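Local coordinates for DUF5642 domain-containing protein (Mycobacterium smegmatis, PDB 4TMD) that is of unknown function but is a probable mycobacterial lipoprotein whose family belongs to the Mog1p/PsbP clan, at residues Pro3-Ala8 and Asp156-Ile161; Leu36-Leu41 and Thr131-Gln136; Cys101-Phe106 and Arg112-Val117; Tyr151-Asp156 and Glu184-Ala189. All coordinates share one frame; numbering follows the deposited sequence.

Overall arrangement
All four contacts reach the same antiparallel sheet, but on different strands. Contact 4 is the buried one: helix 179-194 packs on strand 145-155 through apolar contacts alone. Contact 1 lies about 10 Å from it, centre to centre, and shares Asp156. It sets the N-terminal loop against the neighbouring strand 158-166 and is only partly buried. Contacts 2 and 3 lie on the strands toward the 46-48 edge of the sheet, their centres also about 10 Å apart. Contact 2 sets a loop over an arginine of strand 127-137, with a bridging water. Contact 3 is a hairpin, rich in backbone bonds, with a salt bridge on its more exposed face.

Contact 1: Pro3-Ala8 and Asp156-Ile161; sequences PDADIA and DNYMVI
Residues 3-8, a loop that runs into a 3-10 turn at Ile7, pass the start of strand 158-166 at a distance, with the CA atoms of Ile7 and Tyr158 8.3 Å apart, and the gap is spanned by side chains. The Tyr158 ring does most of the spanning. Its CG lies anti to its own carbonyl carbon (chi1 -70°), and the ring reaches out to Ala5 and Ile7. The methyl CB of Ala5 sits 3.4 Å from CZ of Tyr158, at the phenol end of the ring. The same CB is 3.2 Å from OH of Tyr158, a close approach for a methyl and an oxygen. Ile7 meets another part of the ring. Its branch methyl CG2 comes to the ring edge, near the ring plane, 3.9 Å from CE1 of Tyr158. The fold here is an antiparallel sheet with the C-terminal helix 179-194 packed on it. Tyr158 also touches Val193 of that helix, to which the backbone of Asp6 is hydrogen-bonded, and its ring meets that of Phe155 with the planes about 15° apart. Ile7 packs on Ala85 and Glu87 of strand 79-88, and Tyr158 touches Glu87 too. The N-terminal loop is thus held against both sheet and helix. Within the loop, Asp6 forms an Asx turn: its OD1 accepts from Ala8 N at 3.2 Å. That N-H approaches from above the carboxylate plane, 62° out of it.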
loop_
_atom_site.group_PDB
_atom_site.type_symbol
_atom_site.label_atom_id
_atom_site.label_comp_id
_atom_site.label_asym_id
_atom_site.label_seq_id
_atom_site.Cartn_x
_atom_site.Cartn_y
_atom_site.Cartn_z
ATOM N N PRO A 3 -19.891 -10.025 -9.239
ATOM C CA PRO A 3 -21.179 -10.186 -8.559
ATOM C C PRO A 3 -21.026 -10.596 -7.107
ATOM O O PRO A 3 -21.777 -10.129 -6.251
ATOM C CB PRO A 3 -21.859 -11.298 -9.360
ATOM C CG PRO A 3 -20.716 -12.096 -9.904
ATOM C CD PRO A 3 -19.678 -11.072 -10.253
ATOM N N ASP A 4 -20.062 -11.464 -6.834
ATOM C CA ASP A 4 -19.899 -11.993 -5.493
ATOM C C ASP A 4 -18.729 -11.347 -4.776
ATOM O O ASP A 4 -18.230 -11.884 -3.787
ATOM C CB ASP A 4 -19.721 -13.505 -5.552
ATOM C CG ASP A 4 -20.828 -14.182 -6.335
ATOM O OD1 ASP A 4 -21.971 -14.218 -5.825
ATOM O OD2 ASP A 4 -20.558 -14.660 -7.461
ATOM N N ALA A 5 -18.288 -10.197 -5.275
ATOM C CA ALA A 5 -17.147 -9.519 -4.668
ATOM C C ALA A 5 -17.507 -9.051 -3.255
ATOM O O ALA A 5 -18.635 -8.623 -2.997
ATOM C CB ALA A 5 -16.679 -8.337 -5.537
ATOM N N ASP A 6 -16.543 -9.139 -2.346
ATOM C CA ASP A 6 -16.769 -8.844 -0.941
ATOM C C ASP A 6 -15.426 -8.575 -0.278
ATOM O O ASP A 6 -14.586 -9.486 -0.152
ATOM C CB ASP A 6 -17.491 -10.020 -0.270
ATOM C CG ASP A 6 -18.027 -9.691 1.117
ATOM O OD1 ASP A 6 -17.780 -8.584 1.656
ATOM O OD2 ASP A 6 -18.694 -10.583 1.680
ATOM N N ILE A 7 -15.211 -7.332 0.134
ATOM C CA ILE A 7 -13.949 -6.962 0.779
ATOM C C ILE A 7 -13.713 -7.774 2.050
ATOM O O ILE A 7 -12.575 -7.927 2.492
ATOM C CB ILE A 7 -13.892 -5.461 1.131
ATOM C CG1 ILE A 7 -14.965 -5.074 2.158
ATOM C CG2 ILE A 7 -14.023 -4.613 -0.126
ATOM C CD1 ILE A 7 -14.809 -3.618 2.654
ATOM N N ALA A 8 -14.782 -8.303 2.635
ATOM C CA ALA A 8 -14.660 -9.110 3.854
ATOM C C ALA A 8 -13.853 -10.376 3.589
ATOM O O ALA A 8 -13.323 -10.992 4.504
ATOM C CB ALA A 8 -16.044 -9.471 4.407
ATOM N N ASP A 156 -12.885 -1.811 -11.073
ATOM C CA ASP A 156 -14.217 -1.283 -10.799
ATOM C C ASP A 156 -14.160 -0.334 -9.611
ATOM O O ASP A 156 -13.301 0.551 -9.558
ATOM C CB ASP A 156 -15.200 -2.413 -10.530
ATOM C CG ASP A 156 -15.411 -3.288 -11.738
ATOM O OD1 ASP A 156 -15.291 -2.773 -12.877
ATOM O OD2 ASP A 156 -15.689 -4.490 -11.548
ATOM N N ASN A 157 -15.053 -0.533 -8.648
ATOM C CA ASN A 157 -15.074 0.327 -7.471
ATOM C C ASN A 157 -14.334 -0.315 -6.300
ATOM O O ASN A 157 -14.614 -0.023 -5.139
ATOM C CB ASN A 157 -16.514 0.665 -7.091
ATOM C CG ASN A 157 -17.245 1.415 -8.204
ATOM O OD1 ASN A 157 -16.625 1.857 -9.170
ATOM N ND2 ASN A 157 -18.555 1.553 -8.076
ATOM N N TYR A 158 -13.388 -1.192 -6.621
ATOM C CA TYR A 158 -12.605 -1.855 -5.589
ATOM C C TYR A 158 -11.167 -1.428 -5.679
ATOM O O TYR A 158 -10.621 -1.186 -6.760
ATOM C CB TYR A 158 -12.686 -3.382 -5.703
ATOM C CG TYR A 158 -14.026 -3.963 -5.337
ATOM C CD1 TYR A 158 -14.298 -4.358 -4.036
ATOM C CD2 TYR A 158 -15.023 -4.127 -6.302
ATOM C CE1 TYR A 158 -15.525 -4.895 -3.697
ATOM C CE2 TYR A 158 -16.267 -4.657 -5.970
ATOM C CZ TYR A 158 -16.507 -5.039 -4.666
ATOM O OH TYR A 158 -17.726 -5.572 -4.322
ATOM N N MET A 159 -10.525 -1.383 -4.531
ATOM C CA MET A 159 -9.094 -1.153 -4.523
ATOM C C MET A 159 -8.501 -2.038 -3.460
ATOM O O MET A 159 -9.072 -2.128 -2.380
ATOM C CB MET A 159 -8.788 0.313 -4.245
ATOM C CG MET A 159 -7.320 0.623 -4.155
ATOM S SD MET A 159 -7.058 2.405 -4.316
ATOM C CE MET A 159 -7.031 2.585 -6.095
ATOM N N VAL A 160 -7.389 -2.707 -3.774
ATOM C CA VAL A 160 -6.716 -3.548 -2.798
ATOM C C VAL A 160 -5.311 -3.019 -2.636
ATOM O O VAL A 160 -4.630 -2.752 -3.623
ATOM C CB VAL A 160 -6.685 -5.034 -3.222
ATOM C CG1 VAL A 160 -5.809 -5.842 -2.266
ATOM C CG2 VAL A 160 -8.107 -5.605 -3.283
ATOM N N ILE A 161 -4.889 -2.834 -1.393
ATOM C CA ILE A 161 -3.575 -2.282 -1.124
ATOM C C ILE A 161 -2.776 -3.191 -0.198
ATOM O O ILE A 161 -3.210 -3.488 0.919
ATOM C CB ILE A 161 -3.658 -0.889 -0.477
ATOM C CG1 ILE A 161 -4.592 0.024 -1.275
ATOM C CG2 ILE A 161 -2.264 -0.292 -0.361
ATOM C CD1 ILE A 161 -4.641 1.417 -0.719
#

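Contact 2: Leu36-Leu41 and Thr131-Gln136; sequences LSPQKL and THRIIQ
Pro38 lies over one face of the Arg133 guanidinium. Its CB is 3.6 Å from NE of Arg133 and 3.7 Å from CZ of Arg133, above NE and CZ rather than over the middle of the group. The two side chains cross at about a right angle. Leu41 comes to the edge of the guanidinium instead, near its plane, with CD2 3.7 Å from NH2 of Arg133. One water links the two segments. It donates to Gln39 O at 2.6 Å and accepts from Arg133 NH2 at 2.9 Å. The direct separation of Gln39 O and Arg133 NH2 is 4.4 Å, and the water fills this step. The arginine chain is bent at its third torsion (chi3 64°), which turns the guanidinium relative to the CB-CG-CD run and brings its face to the proline. Outside the two segments, Arg133 NH1 donates to the backbone oxygen of Ala56. The arginine also packs on Leu148 and Asn150 of strand 145-155 and on Val115 of strand 111-118. Leu41 touches Phe106, and Pro38 touches Asn150. The contact therefore sets the loop between helix 33-36 and strand 46-48 against the sheet. The buried guanidinium is covered by apolar carbon on one face and at an edge, while NH1 and NH2 bond to oxygens. Its charge is probably eased by a backbone carbonyl and a water, with no carboxylate from either segment.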
loop_
_atom_site.group_PDB
_atom_site.type_symbol
_atom_site.label_atom_id
_atom_site.label_comp_id
_atom_site.label_asym_id
_atom_site.label_seq_id
_atom_site.Cartn_x
_atom_site.Cartn_y
_atom_site.Cartn_z
ATOM N N LEU A 36 -5.470 4.855 4.827
ATOM C CA LEU A 36 -5.263 4.206 3.541
ATOM C C LEU A 36 -4.087 4.791 2.762
ATOM O O LEU A 36 -3.305 4.050 2.166
ATOM C CB LEU A 36 -6.544 4.292 2.715
ATOM C CG LEU A 36 -7.691 3.452 3.278
ATOM C CD1 LEU A 36 -9.010 3.733 2.568
ATOM C CD2 LEU A 36 -7.352 1.963 3.200
ATOM N N SER A 37 -3.972 6.116 2.778
ATOM C CA SER A 37 -2.913 6.821 2.059
ATOM C C SER A 37 -1.591 6.769 2.821
ATOM O O SER A 37 -1.590 6.656 4.047
ATOM C CB SER A 37 -3.315 8.281 1.827
ATOM O OG SER A 37 -4.664 8.387 1.409
ATOM N N PRO A 38 -0.458 6.857 2.100
ATOM C CA PRO A 38 0.836 6.970 2.781
ATOM C C PRO A 38 0.838 8.202 3.680
ATOM O O PRO A 38 0.078 9.126 3.409
ATOM C CB PRO A 38 1.837 7.120 1.628
ATOM C CG PRO A 38 1.151 6.491 0.451
ATOM C CD PRO A 38 -0.307 6.820 0.633
ATOM N N GLN A 39 1.649 8.217 4.734
ATOM C CA GLN A 39 1.623 9.351 5.647
ATOM C C GLN A 39 2.038 10.625 4.910
ATOM O O GLN A 39 2.890 10.600 4.025
ATOM C CB GLN A 39 2.513 9.097 6.868
ATOM C CG GLN A 39 4.012 9.141 6.622
ATOM C CD GLN A 39 4.809 8.844 7.885
ATOM O OE1 GLN A 39 4.249 8.411 8.894
ATOM N NE2 GLN A 39 6.120 9.074 7.832
ATOM N N LYS A 40 1.386 11.725 5.267
ATOM C CA LYS A 40 1.580 13.018 4.626
ATOM C C LYS A 40 3.032 13.487 4.706
ATOM O O LYS A 40 3.668 13.364 5.744
ATOM C CB LYS A 40 0.651 14.040 5.282
ATOM C CG LYS A 40 0.400 15.305 4.484
ATOM C CD LYS A 40 -0.741 16.088 5.116
ATOM C CE LYS A 40 -0.876 17.482 4.528
ATOM N NZ LYS A 40 -2.093 18.171 5.054
ATOM N N LEU A 41 3.560 14.005 3.604
ATOM C CA LEU A 41 4.914 14.549 3.610
ATOM C C LEU A 41 4.917 15.906 4.313
ATOM O O LEU A 41 3.915 16.620 4.285
ATOM C CB LEU A 41 5.457 14.685 2.184
ATOM C CG LEU A 41 5.666 13.390 1.390
ATOM C CD1 LEU A 41 6.395 13.679 0.084
ATOM C CD2 LEU A 41 6.420 12.348 2.204
ATOM N N THR A 131 5.071 0.708 -5.519
ATOM C CA THR A 131 6.100 1.711 -5.234
ATOM C C THR A 131 6.931 1.338 -4.021
ATOM O O THR A 131 6.549 0.498 -3.205
ATOM C CB THR A 131 5.529 3.157 -4.999
ATOM O OG1 THR A 131 4.587 3.156 -3.921
ATOM C CG2 THR A 131 4.868 3.715 -6.258
ATOM N N HIS A 132 8.088 1.982 -3.942
ATOM C CA HIS A 132 9.026 1.813 -2.857
ATOM C C HIS A 132 9.282 3.200 -2.281
ATOM O O HIS A 132 9.796 4.083 -2.968
ATOM C CB HIS A 132 10.309 1.175 -3.373
ATOM C CG HIS A 132 11.356 0.956 -2.328
ATOM N ND1 HIS A 132 12.693 0.797 -2.641
ATOM C CD2 HIS A 132 11.272 0.828 -0.982
ATOM C CE1 HIS A 132 13.382 0.598 -1.535
ATOM N NE2 HIS A 132 12.547 0.609 -0.511
ATOM N N ARG A 133 8.874 3.401 -1.043
ATOM C CA ARG A 133 9.095 4.661 -0.353
ATOM C C ARG A 133 10.252 4.515 0.637
ATOM O O ARG A 133 10.245 3.619 1.488
ATOM C CB ARG A 133 7.821 5.105 0.374
ATOM C CG ARG A 133 6.567 5.127 -0.515
ATOM C CD ARG A 133 5.286 5.538 0.258
ATOM N NE ARG A 133 5.369 6.910 0.758
ATOM C CZ ARG A 133 5.102 7.995 0.031
ATOM N NH1 ARG A 133 4.716 7.884 -1.239
ATOM N NH2 ARG A 133 5.215 9.195 0.579
ATOM N N ILE A 134 11.247 5.390 0.528
ATOM C CA ILE A 134 12.354 5.419 1.494
ATOM C C ILE A 134 12.414 6.799 2.115
ATOM O O ILE A 134 12.831 7.745 1.452
ATOM C CB ILE A 134 13.697 5.102 0.840
ATOM C CG1 ILE A 134 13.600 3.807 0.041
ATOM C CG2 ILE A 134 14.792 4.976 1.887
ATOM C CD1 ILE A 134 14.226 3.915 -1.333
ATOM N N ILE A 135 11.988 6.921 3.371
ATOM C CA ILE A 135 11.854 8.242 3.988
ATOM C C ILE A 135 12.694 8.418 5.246
ATOM O O ILE A 135 12.631 7.607 6.166
ATOM C CB ILE A 135 10.398 8.556 4.381
ATOM C CG1 ILE A 135 9.413 8.123 3.289
ATOM C CG2 ILE A 135 10.252 10.041 4.697
ATOM C CD1 ILE A 135 9.658 8.778 1.961
ATOM N N GLN A 136 13.459 9.500 5.290
ATOM C CA GLN A 136 14.236 9.832 6.474
ATOM C C GLN A 136 13.599 11.030 7.170
ATOM O O GLN A 136 13.397 12.077 6.547
ATOM C CB GLN A 136 15.685 10.126 6.097
ATOM C CG GLN A 136 16.577 10.437 7.272
ATOM C CD GLN A 136 18.043 10.445 6.898
ATOM O OE1 GLN A 136 18.399 10.389 5.719
ATOM N NE2 GLN A 136 18.906 10.505 7.903
HETATM O O HOH W 1 5.242 9.549 3.452
#

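Contact 3: Cys101-Phe106 and Arg112-Val117; sequences CKRVKF and RGQVDV
Arg103 and Asp116 form a two-bond salt bridge. NE of Arg103 donates to OD1 of Asp116 at 2.8 Å, with the acceptor in the guanidinium plane, and NH2 of Arg103 reaches OD2 of Asp116 at 3.1 Å. The same OD2 takes a second bond, from Gln114 NE2 at 2.7 Å. The two donors come from opposite faces of the carboxylate, which should limit its rotation. The extended Gln114 chain puts NE2 over one face of the guanidinium; both groups are donors, and the aspartate draws them together. Backbone bonds join Val104 with Val115 in both directions, and likewise Phe106 with Gly113. Val117 N adds a bond to Lys102 O. A water bridges Cys101 O and Val115 O; the SG of Cys101 is tied to Cys52 in a disulfide. On the face bearing Val104 and Val115, the Phe106 ring folds across the opposite strand (chi1 64°). Gly113 CA makes a CH-pi contact over the ring, 3.9 Å from its centroid. Beyond the backbone, Val117 CG2 packs on CG of Lys102 at 3.9 Å. Strands 103-107 and 111-118 run antiparallel, at 171°, as the arms of a beta hairpin within the large sheet.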
loop_
_atom_site.group_PDB
_atom_site.type_symbol
_atom_site.label_atom_id
_atom_site.label_comp_id
_atom_site.label_asym_id
_atom_site.label_seq_id
_atom_site.Cartn_x
_atom_site.Cartn_y
_atom_site.Cartn_z
ATOM N N CYS A 101 8.249 10.079 -14.023
ATOM C CA CYS A 101 8.106 10.178 -12.581
ATOM C C CYS A 101 8.309 8.847 -11.876
ATOM O O CYS A 101 7.805 8.641 -10.775
ATOM C CB CYS A 101 6.742 10.756 -12.241
ATOM S SG CYS A 101 6.561 12.457 -12.811
ATOM N N LYS A 102 9.072 7.949 -12.481
ATOM C CA LYS A 102 9.317 6.673 -11.823
ATOM C C LYS A 102 10.317 6.797 -10.671
ATOM O O LYS A 102 10.480 5.872 -9.869
ATOM C CB LYS A 102 9.761 5.637 -12.845
ATOM C CG LYS A 102 8.557 5.058 -13.610
ATOM C CD LYS A 102 8.881 3.742 -14.308
ATOM C CE LYS A 102 7.626 2.982 -14.696
ATOM N NZ LYS A 102 6.745 3.795 -15.563
ATOM N N ARG A 103 10.977 7.945 -10.562
ATOM C CA ARG A 103 11.694 8.245 -9.329
ATOM C C ARG A 103 11.470 9.697 -8.929
ATOM O O ARG A 103 11.705 10.619 -9.718
ATOM C CB ARG A 103 13.195 7.958 -9.467
ATOM C CG ARG A 103 14.016 8.530 -8.298
ATOM C CD ARG A 103 15.432 7.966 -8.281
ATOM N NE ARG A 103 15.415 6.536 -7.998
ATOM C CZ ARG A 103 16.435 5.715 -8.214
ATOM N NH1 ARG A 103 17.573 6.181 -8.724
ATOM N NH2 ARG A 103 16.315 4.429 -7.916
ATOM N N VAL A 104 11.010 9.899 -7.703
ATOM C CA VAL A 104 10.905 11.237 -7.140
ATOM C C VAL A 104 11.659 11.346 -5.824
ATOM O O VAL A 104 11.419 10.571 -4.898
ATOM C CB VAL A 104 9.456 11.635 -6.878
ATOM C CG1 VAL A 104 9.388 13.123 -6.586
ATOM C CG2 VAL A 104 8.581 11.270 -8.072
ATOM N N LYS A 105 12.556 12.319 -5.739
ATOM C CA LYS A 105 13.257 12.609 -4.492
ATOM C C LYS A 105 12.681 13.871 -3.859
ATOM O O LYS A 105 12.130 14.723 -4.557
ATOM C CB LYS A 105 14.752 12.789 -4.729
ATOM C CG LYS A 105 15.456 11.606 -5.354
ATOM C CD LYS A 105 16.948 11.859 -5.324
ATOM C CE LYS A 105 17.690 10.887 -6.198
ATOM N NZ LYS A 105 19.141 11.191 -6.167
ATOM N N PHE A 106 12.788 13.987 -2.542
ATOM C CA PHE A 106 12.369 15.213 -1.878
ATOM C C PHE A 106 13.268 15.520 -0.689
ATOM O O PHE A 106 13.872 14.627 -0.106
ATOM C CB PHE A 106 10.902 15.140 -1.444
ATOM C CG PHE A 106 10.616 14.081 -0.418
ATOM C CD1 PHE A 106 10.665 14.382 0.941
ATOM C CD2 PHE A 106 10.285 12.789 -0.807
ATOM C CE1 PHE A 106 10.402 13.417 1.892
ATOM C CE2 PHE A 106 10.016 11.811 0.140
ATOM C CZ PHE A 106 10.072 12.127 1.491
ATOM N N ARG A 112 13.856 13.886 4.350
ATOM C CA ARG A 112 14.393 13.665 3.014
ATOM C C ARG A 112 14.033 12.248 2.594
ATOM O O ARG A 112 13.929 11.351 3.434
ATOM C CB ARG A 112 15.904 13.885 2.970
ATOM C CG ARG A 112 16.736 12.844 3.698
ATOM C CD ARG A 112 18.228 13.170 3.592
ATOM N NE ARG A 112 18.628 13.448 2.212
ATOM C CZ ARG A 112 19.611 14.280 1.868
ATOM N NH1 ARG A 112 20.301 14.919 2.807
ATOM N NH2 ARG A 112 19.899 14.485 0.586
ATOM N N GLY A 113 13.819 12.041 1.306
ATOM C CA GLY A 113 13.384 10.737 0.866
ATOM C C GLY A 113 13.239 10.570 -0.624
ATOM O O GLY A 113 13.603 11.441 -1.415
ATOM N N GLN A 114 12.662 9.435 -0.993
ATOM C CA GLN A 114 12.662 8.981 -2.369
ATOM C C GLN A 114 11.474 8.049 -2.562
ATOM O O GLN A 114 11.175 7.224 -1.686
ATOM C CB GLN A 114 13.988 8.287 -2.670
ATOM C CG GLN A 114 14.122 7.589 -4.014
ATOM C CD GLN A 114 15.481 6.919 -4.137
ATOM O OE1 GLN A 114 16.457 7.404 -3.582
ATOM N NE2 GLN A 114 15.547 5.802 -4.837
ATOM N N VAL A 115 10.771 8.197 -3.680
ATOM C CA VAL A 115 9.644 7.300 -3.971
ATOM C C VAL A 115 9.830 6.780 -5.390
ATOM O O VAL A 115 9.817 7.562 -6.342
ATOM C CB VAL A 115 8.278 8.016 -3.808
ATOM C CG1 VAL A 115 7.102 7.088 -4.208
ATOM C CG2 VAL A 115 8.086 8.498 -2.364
ATOM N N ASP A 116 10.055 5.474 -5.509
ATOM C CA ASP A 116 10.317 4.794 -6.781
ATOM C C ASP A 116 9.170 3.892 -7.195
ATOM O O ASP A 116 8.627 3.185 -6.357
ATOM C CB ASP A 116 11.557 3.900 -6.677
ATOM C CG ASP A 116 12.852 4.683 -6.565
ATOM O OD1 ASP A 116 12.868 5.852 -6.971
ATOM O OD2 ASP A 116 13.852 4.116 -6.080
ATOM N N VAL A 117 8.848 3.862 -8.484
ATOM C CA VAL A 117 7.953 2.834 -8.999
ATOM C C VAL A 117 8.728 1.529 -9.082
ATOM O O VAL A 117 9.864 1.512 -9.532
ATOM C CB VAL A 117 7.388 3.213 -10.384
ATOM C CG1 VAL A 117 6.485 2.102 -10.924
ATOM C CG2 VAL A 117 6.634 4.527 -10.292
HETATM O O HOH W 2 7.373 7.704 -8.207
#

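Contact 4: Tyr151-Asp156 and Glu184-Ala189; sequences YVASFD and ELLSAA
Leu186 of helix 179-194 packs on Tyr151 and Ala153 of strand 145-155. This is helix-on-sheet packing: the C-terminal helix lies on one face of the antiparallel sheet. The two segments run nearly the same way, crossing at -23°, with their axes 9.0 Å apart at closest approach. That spacing is bridged by one leucine. Its chi1 of 178° carries CG away from the backbone N, and chi2 of 73° sets both methyls against the strand, CD1 closest to Ala153 and CD2 to CB of Tyr151. CB of Tyr151 points toward the helix, while the ring turns off from Leu186. CG of Tyr151 lies beside its own backbone N, and the side chain also touches Thr179, Ala182 and Arg183, earlier in the helix. Ala153 and Tyr151 are two residues apart on the strand, so their side chains share one face of the sheet. Val152, between them, points to the other face and packs on Met159 and Leu94. The small side chain of Ala153 gives the leucine room to come close to the strand backbone. Leu186 also touches Val160 and Val162 of strand 158-166 and Thr128 of strand 127-137, so it sits over three adjacent strands. The contact is buried, and its side chains meet through carbon atoms, with Tyr151 taking part through CB. CD1 of Leu186 lies 3.7 Å from CB of Ala153 and 3.9 Å from O of Tyr151, while CD2 of Leu186 is 4.0 Å from CB of Tyr151.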
loop_
_atom_site.group_PDB
_atom_site.type_symbol
_atom_site.label_atom_id
_atom_site.label_comp_id
_atom_site.label_asym_id
_atom_site.label_seq_id
_atom_site.Cartn_x
_atom_site.Cartn_y
_atom_site.Cartn_z
ATOM N N TYR A 151 1.700 -1.895 -2.862
ATOM C CA TYR A 151 1.198 -2.453 -4.113
ATOM C C TYR A 151 -0.290 -2.214 -4.124
ATOM O O TYR A 151 -0.988 -2.515 -3.162
ATOM C CB TYR A 151 1.530 -3.939 -4.261
ATOM C CG TYR A 151 3.018 -4.175 -4.221
ATOM C CD1 TYR A 151 3.768 -4.158 -5.388
ATOM C CD2 TYR A 151 3.682 -4.375 -3.011
ATOM C CE1 TYR A 151 5.142 -4.340 -5.356
ATOM C CE2 TYR A 151 5.063 -4.565 -2.974
ATOM C CZ TYR A 151 5.780 -4.549 -4.145
ATOM O OH TYR A 151 7.149 -4.733 -4.118
ATOM N N VAL A 152 -0.759 -1.643 -5.222
ATOM C CA VAL A 152 -2.138 -1.241 -5.355
ATOM C C VAL A 152 -2.776 -1.951 -6.538
ATOM O O VAL A 152 -2.196 -1.955 -7.625
ATOM C CB VAL A 152 -2.230 0.284 -5.576
ATOM C CG1 VAL A 152 -3.674 0.697 -5.925
ATOM C CG2 VAL A 152 -1.729 1.023 -4.362
ATOM N N ALA A 153 -3.951 -2.542 -6.336
ATOM C CA ALA A 153 -4.719 -3.088 -7.455
ATOM C C ALA A 153 -6.073 -2.419 -7.520
ATOM O O ALA A 153 -6.781 -2.359 -6.523
ATOM C CB ALA A 153 -4.884 -4.594 -7.328
ATOM N N SER A 154 -6.423 -1.927 -8.705
ATOM C CA SER A 154 -7.671 -1.216 -8.935
ATOM C C SER A 154 -8.548 -1.957 -9.938
ATOM O O SER A 154 -8.091 -2.274 -11.029
ATOM C CB SER A 154 -7.380 0.189 -9.468
ATOM O OG SER A 154 -8.556 0.791 -9.969
ATOM N N PHE A 155 -9.794 -2.235 -9.571
ATOM C CA PHE A 155 -10.752 -2.790 -10.519
ATOM C C PHE A 155 -12.137 -2.340 -10.112
ATOM O O PHE A 155 -12.517 -2.450 -8.951
ATOM C CB PHE A 155 -10.662 -4.328 -10.601
ATOM C CG PHE A 155 -10.801 -5.021 -9.281
ATOM C CD1 PHE A 155 -9.733 -5.089 -8.399
ATOM C CD2 PHE A 155 -11.998 -5.622 -8.923
ATOM C CE1 PHE A 155 -9.853 -5.733 -7.178
ATOM C CE2 PHE A 155 -12.125 -6.268 -7.701
ATOM C CZ PHE A 155 -11.050 -6.329 -6.829
ATOM N N ASP A 156 -12.885 -1.811 -11.073
ATOM C CA ASP A 156 -14.217 -1.283 -10.799
ATOM C C ASP A 156 -14.160 -0.334 -9.611
ATOM O O ASP A 156 -13.301 0.551 -9.558
ATOM C CB ASP A 156 -15.200 -2.413 -10.530
ATOM C CG ASP A 156 -15.411 -3.288 -11.738
ATOM O OD1 ASP A 156 -15.291 -2.773 -12.877
ATOM O OD2 ASP A 156 -15.689 -4.490 -11.548
ATOM N N GLU A 184 2.657 -11.450 -4.154
ATOM C CA GLU A 184 1.742 -12.598 -4.157
ATOM C C GLU A 184 0.526 -12.352 -3.286
ATOM O O GLU A 184 -0.592 -12.765 -3.631
ATOM C CB GLU A 184 2.473 -13.869 -3.715
ATOM C CG GLU A 184 3.590 -14.221 -4.694
ATOM C CD GLU A 184 4.484 -15.346 -4.225
ATOM O OE1 GLU A 184 4.277 -15.858 -3.099
ATOM O OE2 GLU A 184 5.400 -15.708 -4.996
ATOM N N LEU A 185 0.712 -11.663 -2.158
ATOM C CA LEU A 185 -0.445 -11.284 -1.349
ATOM C C LEU A 185 -1.433 -10.417 -2.146
ATOM O O LEU A 185 -2.639 -10.526 -1.951
ATOM C CB LEU A 185 -0.016 -10.527 -0.083
ATOM C CG LEU A 185 0.560 -11.383 1.050
ATOM C CD1 LEU A 185 1.094 -10.469 2.145
ATOM C CD2 LEU A 185 -0.518 -12.307 1.617
ATOM N N LEU A 186 -0.925 -9.544 -3.017
ATOM C CA LEU A 186 -1.817 -8.683 -3.791
ATOM C C LEU A 186 -2.674 -9.512 -4.748
ATOM O O LEU A 186 -3.886 -9.341 -4.824
ATOM C CB LEU A 186 -1.029 -7.639 -4.571
ATOM C CG LEU A 186 -1.911 -6.743 -5.446
ATOM C CD1 LEU A 186 -2.692 -5.745 -4.589
ATOM C CD2 LEU A 186 -1.068 -6.030 -6.516
ATOM N N SER A 187 -2.038 -10.420 -5.477
ATOM C CA SER A 187 -2.769 -11.282 -6.387
ATOM C C SER A 187 -3.770 -12.155 -5.644
ATOM O O SER A 187 -4.910 -12.346 -6.089
ATOM C CB SER A 187 -1.793 -12.147 -7.172
ATOM O OG SER A 187 -0.952 -11.324 -7.944
ATOM N N ALA A 188 -3.345 -12.693 -4.507
ATOM C CA ALA A 188 -4.201 -13.594 -3.759
ATOM C C ALA A 188 -5.397 -12.844 -3.181
ATOM O O ALA A 188 -6.512 -13.373 -3.172
ATOM C CB ALA A 188 -3.402 -14.306 -2.647
ATOM N N ALA A 189 -5.167 -11.616 -2.709
ATOM C CA ALA A 189 -6.229 -10.826 -2.099
ATOM C C ALA A 189 -7.284 -10.434 -3.124
ATOM O O ALA A 189 -8.479 -10.422 -2.827
ATOM C CB ALA A 189 -5.664 -9.577 -1.443
#